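Local coordinates for phosphate binding protein (Planctomyces limnophilus, PDB 4JWO) that probably binds phosphate as the PstS-type binding protein of a transport system that carries phosphate across the cytoplasmic membrane, at residues Lys165-Asp170 with Ser216-Asn221; Phe203-Val206 with Ala211-Ser214; Ile226-Val231 with Gly239-Ala244. All coordinates share one frame; numbering follows the deposited sequence.

Interaction 1: Lys165-Asp170 with Ser216-Asn221; sequences KIWAAD and SDYTAN
W167 and Y218 meet because two first torsions aim their rings at each other: CG of W167 lies anti to its carbonyl carbon (chi1 -75°), turning the indole off the end of helix 160-167, while CG of Y218 is wedged between its own backbone N and carbonyl carbon (chi1 67°), which offers the indole a face of the phenol ring. The result is a T-shaped pair, its planes at 77° and the centroid of the indole six-membered ring 5.1 Å from that of Y218. The benzo corner does the touching. CZ3 of W167 stands over the rim of the phenol ring, 3.6 Å from CG of Y218, and W167 CH2 follows at 3.9 Å from Y218 CD2. CG2 of I166 lies over the rim of one indole face. Y218 OH hydrogen-bonds to O of A193, anchoring the far end of the side chain. With an alanine in place of Y218, the benzo edge of W167 would probably lose its facing ring, and A193 O this hydrogen-bond partner. R215 ties the backbones close by, taking I166 O with its guanidinium and pairing with W167 through the main chain. Around the rings, L190 of strand 189-192 touches both, F200 of helix 198-208 packs on Y218, and T219 pairs with L190 and G192, adding strand 219-220 to the sheet.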
# COMPACT_ATOMS: atom_id res chain seq x y z
N LYS A 165 4.78 18.62 7.63
CA LYS A 165 5.11 19.53 8.71
C LYS A 165 4.80 18.89 10.07
O LYS A 165 5.53 19.07 11.04
CB LYS A 165 4.29 20.82 8.53
CG LYS A 165 4.75 21.99 9.34
CD LYS A 165 3.91 23.21 8.99
CE LYS A 165 4.44 24.47 9.61
NZ LYS A 165 3.55 25.63 9.29
N ILE A 166 3.72 18.12 10.12
CA ILE A 166 3.29 17.45 11.35
C ILE A 166 4.10 16.17 11.63
O ILE A 166 4.54 15.94 12.76
CB ILE A 166 1.81 17.07 11.28
CG1 ILE A 166 0.93 18.32 11.28
CG2 ILE A 166 1.42 16.16 12.44
CD1 ILE A 166 -0.48 18.06 10.86
N TRP A 167 4.30 15.36 10.60
CA TRP A 167 4.79 13.99 10.78
C TRP A 167 6.28 13.76 10.54
O TRP A 167 6.78 12.68 10.85
CB TRP A 167 4.02 13.04 9.87
CG TRP A 167 2.63 12.74 10.37
CD1 TRP A 167 1.47 13.29 9.92
CD2 TRP A 167 2.28 11.82 11.41
NE1 TRP A 167 0.41 12.76 10.61
CE2 TRP A 167 0.88 11.86 11.55
CE3 TRP A 167 3.01 10.96 12.25
CZ2 TRP A 167 0.19 11.07 12.47
CZ3 TRP A 167 2.33 10.19 13.17
CH2 TRP A 167 0.93 10.24 13.27
N ALA A 168 6.98 14.77 10.02
CA ALA A 168 8.38 14.58 9.64
C ALA A 168 9.22 14.14 10.81
O ALA A 168 8.90 14.43 11.97
CB ALA A 168 8.95 15.86 9.06
N ALA A 169 10.31 13.45 10.49
CA ALA A 169 11.25 12.95 11.48
C ALA A 169 11.71 14.03 12.46
O ALA A 169 11.95 13.73 13.62
CB ALA A 169 12.46 12.35 10.78
N ASP A 170 11.84 15.27 11.98
CA ASP A 170 12.32 16.36 12.79
C ASP A 170 11.21 17.32 13.21
O ASP A 170 11.49 18.40 13.72
CB ASP A 170 13.40 17.15 12.04
CG ASP A 170 12.86 17.92 10.85
OD1 ASP A 170 11.92 17.45 10.18
OD2 ASP A 170 13.39 19.02 10.57
N SER A 216 8.50 9.93 16.36
CA SER A 216 8.04 8.76 17.10
C SER A 216 7.10 9.10 18.25
O SER A 216 6.55 8.19 18.88
CB SER A 216 9.24 7.99 17.64
OG SER A 216 9.96 8.76 18.58
N ASP A 217 6.92 10.39 18.53
CA ASP A 217 6.05 10.79 19.63
C ASP A 217 4.60 10.93 19.16
O ASP A 217 4.10 12.02 18.87
CB ASP A 217 6.54 12.06 20.34
CG ASP A 217 6.74 13.22 19.40
OD1 ASP A 217 7.18 12.99 18.25
OD2 ASP A 217 6.46 14.37 19.80
N TYR A 218 3.95 9.78 19.06
CA TYR A 218 2.54 9.71 18.70
C TYR A 218 2.01 8.41 19.26
O TYR A 218 2.77 7.54 19.70
CB TYR A 218 2.35 9.79 17.18
CG TYR A 218 2.89 8.63 16.37
CD1 TYR A 218 4.21 8.60 15.96
CD2 TYR A 218 2.05 7.59 15.97
CE1 TYR A 218 4.71 7.55 15.21
CE2 TYR A 218 2.54 6.53 15.21
CZ TYR A 218 3.87 6.52 14.83
OH TYR A 218 4.35 5.49 14.07
N THR A 219 0.68 8.27 19.27
CA THR A 219 0.07 7.04 19.72
C THR A 219 0.05 6.05 18.57
O THR A 219 -0.70 6.22 17.60
CB THR A 219 -1.33 7.30 20.27
OG1 THR A 219 -1.24 8.13 21.44
CG2 THR A 219 -2.00 5.99 20.66
N ALA A 220 0.91 5.04 18.66
CA ALA A 220 1.03 4.03 17.62
C ALA A 220 0.40 2.74 18.10
O ALA A 220 0.62 2.32 19.22
CB ALA A 220 2.49 3.78 17.30
N ASN A 221 -0.41 2.13 17.24
CA ASN A 221 -0.96 0.82 17.58
C ASN A 221 -1.13 -0.04 16.34
O ASN A 221 -1.45 0.46 15.26
CB ASN A 221 -2.30 0.96 18.32
CG ASN A 221 -2.59 -0.24 19.21
OD1 ASN A 221 -2.90 -1.32 18.73
ND2 ASN A 221 -2.45 -0.05 20.52

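Interaction 2: Phe203-Val206 with Ala211-Ser214; sequences FTEV and AKSS
OG1 of T204 is held by its own helix while it leans on the returning chain: it hydrogen-bonds to F200 O, one turn back, and weakly to D201 O, and it lies 3.4 Å from C of K212 without bonding to it. Set between backbone N and carbonyl carbon (chi1 63°), the hydroxyl can reach back to the preceding turn, and the methyl is left beside the backbone N. That methyl, CG2, packs 3.8 Å from CB of S214, and T204 CB rests 3.4 Å from O of S213. The S213 carbonyl gets its hydrogen bond from ND2 of N208, near the end of the same helix, so the 211-214 loop is fastened by a helix side chain while T204 packs against the backbone of the loop. Next along the helix, E205 and K212 meet by their aliphatic parts: the bent lysine chain lays its CD 3.6 Å from CB of E205. Their charged ends go separate ways, with E205 OE1 5.7 Å from K212 NZ, too far for a bridge. E205 OE2 forms a salt bridge with R284, whereas K212 NZ has long, weak ion pairs with D201 and with a bound sulfate. K212 has left-handed helical backbone angles, and the chain beyond it runs on extended through S213 and S214. The contact thus folds the loop after helix 198-208 back along that helix. The F203 side chain touches L144 and V146 of strand 134-148, and S213 touches A169 just beyond helix 160-167.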
# COMPACT_ATOMS: atom_id res chain seq x y z
N PHE A 203 2.57 5.56 4.35
CA PHE A 203 2.30 6.93 4.78
C PHE A 203 3.58 7.74 4.86
O PHE A 203 3.67 8.84 4.31
CB PHE A 203 1.61 6.92 6.13
CG PHE A 203 1.17 8.27 6.59
CD1 PHE A 203 -0.01 8.83 6.09
CD2 PHE A 203 1.92 8.99 7.49
CE1 PHE A 203 -0.43 10.09 6.51
CE2 PHE A 203 1.52 10.25 7.91
CZ PHE A 203 0.33 10.80 7.41
N THR A 204 4.59 7.20 5.52
CA THR A 204 5.84 7.94 5.66
C THR A 204 6.54 8.16 4.32
O THR A 204 7.10 9.23 4.08
CB THR A 204 6.81 7.30 6.68
OG1 THR A 204 7.19 5.99 6.22
CG2 THR A 204 6.16 7.22 8.03
N GLU A 205 6.50 7.17 3.43
CA GLU A 205 7.12 7.31 2.11
C GLU A 205 6.55 8.51 1.35
O GLU A 205 7.30 9.35 0.84
CB GLU A 205 6.91 6.05 1.26
CG GLU A 205 7.40 6.15 -0.19
CD GLU A 205 7.00 4.93 -1.03
OE1 GLU A 205 6.72 3.86 -0.45
OE2 GLU A 205 6.97 5.05 -2.27
N VAL A 206 5.23 8.61 1.30
CA VAL A 206 4.63 9.61 0.42
C VAL A 206 4.41 10.95 1.09
O VAL A 206 4.31 11.97 0.41
CB VAL A 206 3.35 9.10 -0.28
CG1 VAL A 206 3.67 7.82 -1.07
CG2 VAL A 206 2.23 8.87 0.74
N ALA A 211 13.13 8.37 2.79
CA ALA A 211 13.77 7.98 4.05
C ALA A 211 12.85 7.11 4.90
O ALA A 211 13.32 6.39 5.78
CB ALA A 211 14.20 9.21 4.83
N LYS A 212 11.55 7.19 4.63
CA LYS A 212 10.56 6.27 5.19
C LYS A 212 10.56 6.26 6.70
O LYS A 212 10.55 5.20 7.33
CB LYS A 212 10.79 4.86 4.66
CG LYS A 212 10.31 4.65 3.24
CD LYS A 212 9.02 3.87 3.23
CE LYS A 212 9.23 2.49 2.67
NZ LYS A 212 10.13 1.62 3.47
N SER A 213 10.56 7.46 7.28
CA SER A 213 10.62 7.63 8.72
C SER A 213 9.58 8.65 9.14
O SER A 213 9.02 9.34 8.30
CB SER A 213 11.99 8.18 9.07
OG SER A 213 12.18 9.40 8.38
N SER A 214 9.34 8.74 10.44
CA SER A 214 8.51 9.81 11.00
C SER A 214 8.96 10.11 12.43
O SER A 214 9.76 9.37 13.00
CB SER A 214 7.02 9.45 10.98
OG SER A 214 6.67 8.58 12.04

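Interaction 3: Ile226-Val231 with Gly239-Ala244. With FMT (formic acid), chain E.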
# COMPACT_ATOMS: atom_id res chain seq x y z
N ILE A 226 -8.28 0.40 17.68
CA ILE A 226 -7.85 1.23 18.81
C ILE A 226 -7.55 2.65 18.33
O ILE A 226 -7.87 3.63 19.02
CB ILE A 226 -6.63 0.60 19.53
CG1 ILE A 226 -7.09 -0.68 20.24
CG2 ILE A 226 -6.00 1.58 20.52
CD1 ILE A 226 -5.98 -1.41 20.96
N LEU A 227 -6.93 2.78 17.16
CA LEU A 227 -6.67 4.10 16.58
C LEU A 227 -7.98 4.83 16.27
O LEU A 227 -8.10 6.03 16.55
CB LEU A 227 -5.82 4.00 15.32
CG LEU A 227 -4.45 3.33 15.48
CD1 LEU A 227 -3.76 3.31 14.12
CD2 LEU A 227 -3.60 4.06 16.53
N VAL A 228 -8.94 4.12 15.70
CA VAL A 228 -10.27 4.69 15.44
C VAL A 228 -10.85 5.27 16.72
O VAL A 228 -11.30 6.41 16.74
CB VAL A 228 -11.24 3.63 14.84
CG1 VAL A 228 -12.69 4.13 14.85
CG2 VAL A 228 -10.80 3.26 13.43
N GLN A 229 -10.83 4.48 17.81
CA GLN A 229 -11.40 4.92 19.08
C GLN A 229 -10.64 6.14 19.62
O GLN A 229 -11.24 7.03 20.21
CB GLN A 229 -11.38 3.78 20.11
CG GLN A 229 -12.14 4.09 21.38
CD GLN A 229 -13.63 4.26 21.14
OE1 GLN A 229 -14.22 3.52 20.34
NE2 GLN A 229 -14.23 5.23 21.81
N GLY A 230 -9.33 6.17 19.39
CA GLY A 230 -8.51 7.30 19.80
C GLY A 230 -8.96 8.58 19.14
O GLY A 230 -9.11 9.62 19.79
N VAL A 231 -9.18 8.52 17.83
CA VAL A 231 -9.67 9.68 17.09
C VAL A 231 -11.07 10.08 17.54
O VAL A 231 -11.35 11.27 17.72
CB VAL A 231 -9.61 9.42 15.57
CG1 VAL A 231 -10.26 10.58 14.81
CG2 VAL A 231 -8.16 9.21 15.16
N GLY A 239 -5.24 11.24 12.77
CA GLY A 239 -4.75 9.88 12.68
C GLY A 239 -4.62 9.42 11.24
O GLY A 239 -5.12 10.08 10.33
N TYR A 240 -3.92 8.32 11.02
CA TYR A 240 -3.93 7.68 9.71
C TYR A 240 -3.99 6.18 9.85
O TYR A 240 -3.49 5.61 10.81
CB TYR A 240 -2.72 8.09 8.85
CG TYR A 240 -1.38 7.52 9.27
CD1 TYR A 240 -0.92 6.31 8.75
CD2 TYR A 240 -0.54 8.20 10.15
CE1 TYR A 240 0.31 5.79 9.11
CE2 TYR A 240 0.70 7.68 10.53
CZ TYR A 240 1.12 6.47 9.99
OH TYR A 240 2.35 5.95 10.34
N PHE A 241 -4.63 5.55 8.86
CA PHE A 241 -4.75 4.10 8.78
C PHE A 241 -5.38 3.73 7.45
O PHE A 241 -5.75 4.61 6.68
CB PHE A 241 -5.51 3.47 9.99
CG PHE A 241 -6.72 4.25 10.46
CD1 PHE A 241 -7.89 4.30 9.71
CD2 PHE A 241 -6.69 4.91 11.68
CE1 PHE A 241 -9.01 5.01 10.17
CE2 PHE A 241 -7.81 5.61 12.14
CZ PHE A 241 -8.96 5.67 11.38
N GLY A 242 -5.49 2.44 7.17
CA GLY A 242 -6.00 2.00 5.89
C GLY A 242 -7.45 2.38 5.69
O GLY A 242 -8.23 2.47 6.64
N TYR A 243 -7.81 2.58 4.43
CA TYR A 243 -9.14 3.04 4.06
C TYR A 243 -10.27 2.16 4.62
O TYR A 243 -11.33 2.67 5.00
CB TYR A 243 -9.25 3.17 2.53
CG TYR A 243 -10.64 3.49 2.07
CD1 TYR A 243 -11.11 4.80 2.07
CD2 TYR A 243 -11.50 2.48 1.65
CE1 TYR A 243 -12.40 5.09 1.66
CE2 TYR A 243 -12.79 2.77 1.24
CZ TYR A 243 -13.23 4.07 1.24
OH TYR A 243 -14.52 4.35 0.84
N ALA A 244 -10.04 0.85 4.66
CA ALA A 244 -11.09 -0.07 5.10
C ALA A 244 -11.55 0.26 6.51
O ALA A 244 -12.73 0.17 6.82
CB ALA A 244 -10.61 -1.53 5.03
C FMT E . -16.16 1.73 0.61
O1 FMT E . -16.63 2.80 1.01
O2 FMT E . -16.04 0.72 1.31
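Helix 226-231 runs roughly antiparallel to strand 239-242, the short axes 147° apart in direction and 9.0 Å at closest approach, with V231 and G239 nearest in the backbone. F241 is the central side chain, directed from the strand to the helix, and two residues of one helical turn receive it. CB of L227 comes 3.9 Å from F241 CD2, the two side chains lying alongside and running opposite ways. The V228 side chain crosses that of F241 at about a right angle, its CG2 3.7 Å from F241 CZ. Beyond them, CG2 of V231 sits 4.3 Å from CA of G239. A CB on that glycine would fall about 3.0 Å from V231 CG2, so the bare backbone is what lets the helix lie this close at V231. V147 of strand 134-148 also touches F241 and V231. Y243, past the strand, takes no part in this packing; its OH donates a 2.6 Å hydrogen bond to O1 of a formic acid, probably a crystallisation additive. No hydrogen bond or charge pair joins the two segments: hydrocarbon packing holds the helix on the sheet, and the polar backbone of the strand is instead paired with its neighbours, V147 and T145 on one side and F191 on the other.

Along the chain, interaction 2 is nested inside the loop closed by interaction 1, and interaction 3 follows both. Centres of interactions 1 and 2 lie about 10 Å apart, 1 and 3 about 15 Å, 2 and 3 about 18 Å. A cluster of rings joins them: F203 stacks on Y240, and W167 meets both edge-to-face. Strands 189-192 and 219-220, parallel neighbours, are connected through helix 198-208 as a beta-alpha-beta unit, and strand 237-242 pairs with 189-192 on its other edge. Y240 and F241 point to opposite sides of that strand, Y240 to helix 198-208 and F241 to helix 224-233, which places the helices on opposite faces of the sheet, in one lobe of what is consistent with a two-lobed periplasmic binding protein fold.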